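Side-chain contacts in putative uncharacterized protein (Pseudomonas phage 201phi2-1, PDB 3R4V), which is a phage tubulin-like protein, with guanosine-5'-diphosphate bound in a pocket at the C-terminal ends of parallel strands of its central beta-sheet: residues Y88-G93 with I131-T136; V118-M121 with D125-G128. All blocks are in the same frame, centred on the assembly; numbering follows the deposited sequence. Where two conformers were deposited one is given.

Contact 1. Residues Y88-G93 with I131-T136; sequences YSLGGG and IDTMKT. With GDP (guanosine-5'-diphosphate), chain B.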
loop_
_atom_site.group_PDB
_atom_site.type_symbol
_atom_site.label_atom_id
_atom_site.label_comp_id
_atom_site.label_asym_id
_atom_site.label_seq_id
_atom_site.Cartn_x
_atom_site.Cartn_y
_atom_site.Cartn_z
ATOM N N TYR A 88 3.196 2.035 -1.732
ATOM C CA TYR A 88 4.313 1.387 -2.398
ATOM C C TYR A 88 3.839 0.175 -3.187
ATOM O O TYR A 88 2.711 -0.281 -3.007
ATOM C CB TYR A 88 5.357 0.958 -1.351
ATOM C CG TYR A 88 4.785 0.092 -0.240
ATOM C CD1 TYR A 88 4.841 -1.287 -0.327
ATOM C CD2 TYR A 88 4.209 0.659 0.899
ATOM C CE1 TYR A 88 4.325 -2.105 0.703
ATOM C CE2 TYR A 88 3.698 -0.151 1.927
ATOM C CZ TYR A 88 3.764 -1.521 1.811
ATOM O OH TYR A 88 3.254 -2.329 2.812
ATOM N N SER A 89 4.706 -0.345 -4.057
ATOM C CA SER A 89 4.448 -1.593 -4.755
ATOM C C SER A 89 4.832 -2.808 -3.905
ATOM O O SER A 89 5.881 -2.812 -3.257
ATOM C CB SER A 89 5.210 -1.639 -6.088
ATOM O OG SER A 89 4.903 -2.832 -6.814
ATOM N N LEU A 90 3.993 -3.845 -3.931
ATOM C CA LEU A 90 4.299 -5.099 -3.257
ATOM C C LEU A 90 5.337 -5.908 -4.015
ATOM O O LEU A 90 5.893 -6.859 -3.466
ATOM C CB LEU A 90 3.054 -5.969 -3.125
ATOM C CG LEU A 90 1.852 -5.386 -2.405
ATOM C CD1 LEU A 90 0.641 -6.263 -2.657
ATOM C CD2 LEU A 90 2.180 -5.285 -0.913
ATOM N N GLY A 91 5.584 -5.551 -5.276
ATOM C CA GLY A 91 6.300 -6.457 -6.161
ATOM C C GLY A 91 7.748 -6.154 -6.503
ATOM O O GLY A 91 8.403 -6.961 -7.158
ATOM N N GLY A 92 8.254 -5.008 -6.068
ATOM C CA GLY A 92 9.648 -4.656 -6.308
ATOM C C GLY A 92 10.511 -5.030 -5.111
ATOM O O GLY A 92 10.099 -5.834 -4.270
ATOM N N GLY A 93 11.696 -4.435 -5.029
ATOM C CA GLY A 93 12.661 -4.780 -4.004
ATOM C C GLY A 93 12.799 -3.729 -2.921
ATOM O O GLY A 93 13.123 -4.059 -1.781
ATOM N N ILE A 131 3.563 -11.892 -2.873
ATOM C CA ILE A 131 3.230 -12.868 -1.835
ATOM C C ILE A 131 4.001 -12.616 -0.544
ATOM O O ILE A 131 3.416 -12.544 0.537
ATOM C CB ILE A 131 3.523 -14.292 -2.292
ATOM C CG1 ILE A 131 2.591 -14.676 -3.441
ATOM C CG2 ILE A 131 3.373 -15.258 -1.121
ATOM C CD1 ILE A 131 3.082 -15.870 -4.231
ATOM N N ASP A 132 5.324 -12.490 -0.656
ATOM C CA ASP A 132 6.153 -12.293 0.532
ATOM C C ASP A 132 5.822 -10.972 1.234
ATOM O O ASP A 132 5.852 -10.899 2.446
ATOM C CB ASP A 132 7.649 -12.371 0.215
ATOM C CG ASP A 132 8.085 -13.746 -0.243
ATOM O OD1 ASP A 132 7.369 -14.740 0.027
ATOM O OD2 ASP A 132 9.163 -13.827 -0.865
ATOM N N THR A 133 5.482 -9.936 0.476
ATOM C CA THR A 133 5.158 -8.651 1.088
ATOM C C THR A 133 3.785 -8.676 1.784
ATOM O O THR A 133 3.632 -8.116 2.884
ATOM C CB THR A 133 5.273 -7.511 0.073
ATOM O OG1 THR A 133 6.569 -7.584 -0.541
ATOM C CG2 THR A 133 5.145 -6.173 0.768
ATOM N N MET A 134 2.814 -9.356 1.183
ATOM C CA MET A 134 1.518 -9.523 1.852
ATOM C C MET A 134 1.724 -10.316 3.152
ATOM O O MET A 134 1.167 -9.962 4.186
ATOM C CB MET A 134 0.511 -10.219 0.955
ATOM C CG MET A 134 -0.037 -9.330 -0.171
ATOM S SD MET A 134 -1.018 -7.948 0.465
ATOM C CE MET A 134 -2.480 -8.865 0.961
ATOM N N LYS A 135 2.522 -11.382 3.081
ATOM C CA LYS A 135 2.847 -12.169 4.282
ATOM C C LYS A 135 3.553 -11.318 5.332
ATOM O O LYS A 135 3.261 -11.421 6.528
ATOM C CB LYS A 135 3.719 -13.373 3.918
ATOM C CG LYS A 135 2.950 -14.515 3.278
ATOM C CD LYS A 135 3.895 -15.652 2.881
ATOM C CE LYS A 135 3.138 -16.829 2.285
ATOM N NZ LYS A 135 2.403 -17.608 3.341
ATOM N N THR A 136 4.484 -10.472 4.886
ATOM C CA THR A 136 5.126 -9.490 5.763
ATOM C C THR A 136 4.101 -8.643 6.506
ATOM O O THR A 136 4.192 -8.463 7.723
ATOM C CB THR A 136 6.075 -8.555 4.955
ATOM O OG1 THR A 136 7.181 -9.321 4.450
ATOM C CG2 THR A 136 6.619 -7.450 5.827
HETATM P PB GDP B . 10.962 -0.771 -6.275
HETATM O O1B GDP B . 11.570 0.574 -6.601
HETATM O O2B GDP B . 10.103 -0.615 -5.050
HETATM O O3B GDP B . 12.060 -1.808 -6.066
HETATM O O3A GDP B . 10.095 -1.285 -7.516
HETATM P PA GDP B . 9.012 -0.432 -8.346
HETATM O O1A GDP B . 9.638 0.683 -9.166
HETATM O O2A GDP B . 7.928 0.080 -7.441
HETATM O "O5'" GDP B . 8.482 -1.557 -9.318
HETATM C "C5'" GDP B . 7.945 -2.796 -8.822
HETATM C "C4'" GDP B . 6.943 -3.373 -9.814
HETATM O "O4'" GDP B . 5.754 -2.571 -9.814
HETATM C "C3'" GDP B . 7.436 -3.352 -11.252
HETATM O "O3'" GDP B . 8.075 -4.582 -11.579
HETATM C "C2'" GDP B . 6.161 -3.179 -12.049
HETATM O "O2'" GDP B . 5.508 -4.437 -12.219
HETATM C "C1'" GDP B . 5.260 -2.367 -11.147
HETATM N N9 GDP B . 5.381 -0.910 -11.366
HETATM C C8 GDP B . 6.506 -0.199 -11.622
HETATM N N7 GDP B . 6.229 1.127 -11.713
HETATM C C5 GDP B . 4.906 1.284 -11.484
HETATM C C6 GDP B . 3.953 2.415 -11.413
HETATM O O6 GDP B . 4.339 3.586 -11.598
HETATM N N1 GDP B . 2.663 2.135 -11.149
HETATM C C2 GDP B . 2.224 0.872 -10.945
HETATM N N2 GDP B . 0.913 0.644 -10.672
HETATM N N3 GDP B . 3.044 -0.204 -10.990
HETATM C C4 GDP B . 4.364 -0.058 -11.247
#
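Leu-90 and Thr-133 carry most of this contact: the leucine's CD2 methyl meets Thr-133 CG2 at 3.5 Å, the two side chains passing at a slant. With chi1 (measured to OG1) at -53°, Thr-133 swings CG2 to the side opposite the backbone N, which turns the methyl toward Leu-90 and also to the rim of the Tyr-88 ring, 4.2 Å from CE1 and near the ring plane. The other leucine branch, CD1, rests 3.9 Å from Met-134 SD. Thr-133 OG1 is hydrogen-bonded to Asn-129 O one turn back in the helix, while Leu-90 O lies 3.1 Å from the same OG1 as a rival acceptor for its single proton. Strand 84-89 here runs out into Gly-91 to Gly-93, the start of a glycine-rich loop that probably corresponds to the signature loop of tubulins and FtsZ. Ser-89 shapes its start with an ST turn, OG accepting from Gly-91 N at 3.2 Å and a nearly straight 165°, and that hydroxyl gives its proton to GDP O4' at 3.1 Å. Further along, Gly-93 N donates to GDP O3B over 2.8 Å. Helix 95-108 covers the Tyr-88 and Thr-133 side through Pro-100, and Met-278 of helix 274-294 packs on Met-134.

Contact 2. Residues V118-M121 with D125-G128; sequences VGAM and DNLG. With GDP (guanosine-5'-diphosphate), chain B.
Ala-120 and Met-121 pack against Asn-126 and Leu-127 in a buried contact, van der Waals in kind, at the turn where strand 113-119 gives way to helix 124-144 within a beta-alpha-beta unit; no hydrogen bond joins 118-121 to 125-128. On the nucleotide side, the Ala-120 methyl CB sits 3.6 Å from Asn-126 OD1 and 3.5 Å from GDP O2', so it fills the angle between the amide and the ribose. Behind it, Asn-126 CB approaches Ala-120 O.

The other half of the contact is apolar. Met-121 sets off away from the helix, but its chain bends at chi2 (-67°) and brings SD to 3.7 Å from Leu-127 CD2, the two side chains crossing at roughly a right angle. Met-121 also lies on Tyr-152 and Pro-154 of strand 148-154, and Leu-127 is covered by helix 274-294, with Ile-281 and Met-288 among its neighbours. Further anchoring comes from Asp-130, whose OD1 is hydrogen-bonded to Ala-120 N, and from Ser-123 OG, which is bonded to Asn-126 N.

Asn-126 carries the polar work. Its OD1 accepts from GDP O2' at 2.9 Å, and its ND2 donates to GDP O3' at 3.1 Å with an N-H...O angle of 146°; a weak bond from O3' to OD1 adds to the grip. Next to the base, Val-118 CG1 lies 3.7 Å from GDP N2. Glu-122 N, donating to OD1, is consistent with this orientation of the amide, and the weak bond from ND2 to Gly-91 O agrees with it; held this way, the amide can accept from O2' and donate to O3', so both ribose hydroxyls are engaged.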
loop_
_atom_site.group_PDB
_atom_site.type_symbol
_atom_site.label_atom_id
_atom_site.label_comp_id
_atom_site.label_asym_id
_atom_site.label_seq_id
_atom_site.Cartn_x
_atom_site.Cartn_y
_atom_site.Cartn_z
ATOM N N VAL A 118 0.368 -1.897 -4.423
ATOM C CA VAL A 118 0.118 -2.339 -5.793
ATOM C C VAL A 118 0.531 -3.801 -5.970
ATOM O O VAL A 118 1.639 -4.196 -5.592
ATOM C CB VAL A 118 0.889 -1.456 -6.800
ATOM C CG1 VAL A 118 0.876 -2.067 -8.196
ATOM C CG2 VAL A 118 0.303 -0.062 -6.839
ATOM N N GLY A 119 -0.353 -4.597 -6.555
ATOM C CA GLY A 119 -0.037 -5.971 -6.911
ATOM C C GLY A 119 0.604 -6.018 -8.291
ATOM O O GLY A 119 -0.084 -5.916 -9.317
ATOM N N ALA A 120 1.922 -6.182 -8.322
ATOM C CA ALA A 120 2.666 -6.166 -9.583
ATOM C C ALA A 120 2.595 -7.537 -10.238
ATOM O O ALA A 120 2.675 -8.561 -9.559
ATOM C CB ALA A 120 4.123 -5.782 -9.329
ATOM N N MET A 121 2.476 -7.571 -11.563
ATOM C CA MET A 121 2.083 -8.814 -12.214
ATOM C C MET A 121 2.975 -9.220 -13.385
ATOM O O MET A 121 2.662 -10.184 -14.079
ATOM C CB MET A 121 0.630 -8.720 -12.706
ATOM C CG MET A 121 -0.392 -8.333 -11.650
ATOM S SD MET A 121 -0.581 -9.600 -10.394
ATOM C CE MET A 121 -1.866 -8.874 -9.377
ATOM N N ASP A 125 9.057 -13.051 -10.457
ATOM C CA ASP A 125 9.720 -12.262 -9.409
ATOM C C ASP A 125 8.735 -11.290 -8.744
ATOM O O ASP A 125 8.666 -11.213 -7.516
ATOM C CB ASP A 125 10.917 -11.478 -9.961
ATOM C CG ASP A 125 12.141 -12.353 -10.194
ATOM O OD1 ASP A 125 13.075 -11.875 -10.868
ATOM O OD2 ASP A 125 12.169 -13.510 -9.716
ATOM N N ASN A 126 7.994 -10.542 -9.555
ATOM C CA ASN A 126 6.961 -9.647 -9.038
ATOM C C ASN A 126 5.974 -10.429 -8.169
ATOM O O ASN A 126 5.617 -10.010 -7.068
ATOM C CB ASN A 126 6.155 -9.031 -10.188
ATOM C CG ASN A 126 6.792 -7.772 -10.782
ATOM O OD1 ASN A 126 6.291 -7.235 -11.770
ATOM N ND2 ASN A 126 7.880 -7.301 -10.190
ATOM N N LEU A 127 5.517 -11.565 -8.688
ATOM C CA LEU A 127 4.455 -12.316 -8.018
ATOM C C LEU A 127 4.959 -12.894 -6.713
ATOM O O LEU A 127 4.252 -12.876 -5.722
ATOM C CB LEU A 127 3.906 -13.423 -8.921
ATOM C CG LEU A 127 3.149 -12.902 -10.146
ATOM C CD1 LEU A 127 2.906 -14.009 -11.157
ATOM C CD2 LEU A 127 1.838 -12.268 -9.721
ATOM N N GLY A 128 6.185 -13.413 -6.718
ATOM C CA GLY A 128 6.805 -13.888 -5.492
ATOM C C GLY A 128 6.958 -12.772 -4.479
ATOM O O GLY A 128 6.701 -12.953 -3.297
HETATM P PB GDP B . 10.962 -0.771 -6.275
HETATM O O1B GDP B . 11.570 0.574 -6.601
HETATM O O2B GDP B . 10.103 -0.615 -5.050
HETATM O O3B GDP B . 12.060 -1.808 -6.066
HETATM O O3A GDP B . 10.095 -1.285 -7.516
HETATM P PA GDP B . 9.012 -0.432 -8.346
HETATM O O1A GDP B . 9.638 0.683 -9.166
HETATM O O2A GDP B . 7.928 0.080 -7.441
HETATM O "O5'" GDP B . 8.482 -1.557 -9.318
HETATM C "C5'" GDP B . 7.945 -2.796 -8.822
HETATM C "C4'" GDP B . 6.943 -3.373 -9.814
HETATM O "O4'" GDP B . 5.754 -2.571 -9.814
HETATM C "C3'" GDP B . 7.436 -3.352 -11.252
HETATM O "O3'" GDP B . 8.075 -4.582 -11.579
HETATM C "C2'" GDP B . 6.161 -3.179 -12.049
HETATM O "O2'" GDP B . 5.508 -4.437 -12.219
HETATM C "C1'" GDP B . 5.260 -2.367 -11.147
HETATM N N9 GDP B . 5.381 -0.910 -11.366
HETATM C C8 GDP B . 6.506 -0.199 -11.622
HETATM N N7 GDP B . 6.229 1.127 -11.713
HETATM C C5 GDP B . 4.906 1.284 -11.484
HETATM C C6 GDP B . 3.953 2.415 -11.413
HETATM O O6 GDP B . 4.339 3.586 -11.598
HETATM N N1 GDP B . 2.663 2.135 -11.149
HETATM C C2 GDP B . 2.224 0.872 -10.945
HETATM N N2 GDP B . 0.913 0.644 -10.672
HETATM N N3 GDP B . 3.044 -0.204 -10.990
HETATM C C4 GDP B . 4.364 -0.058 -11.247
#

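From the N terminus the chain reaches 88-93 first, at the end of strand 84-89, passes through helix 95-108 and returns along strand 113-119 to 118-121. A short turn later, contact 2 closes its small loop on 125-128, in the first turn of helix 124-144. One turn further along that helix, 131-136 packs against 88-93, so contact 1 closes the larger loop and contact 2 nests inside it. The neighbouring parallel strands 84-89 and 113-119 zip the two together, with Leu-90 N 2.9 Å from Val-118 O in a probable hydrogen bond. GDP bridges the same pair of contacts, its phosphate and ribose meeting 88-93 and its ribose also meeting Asn-126.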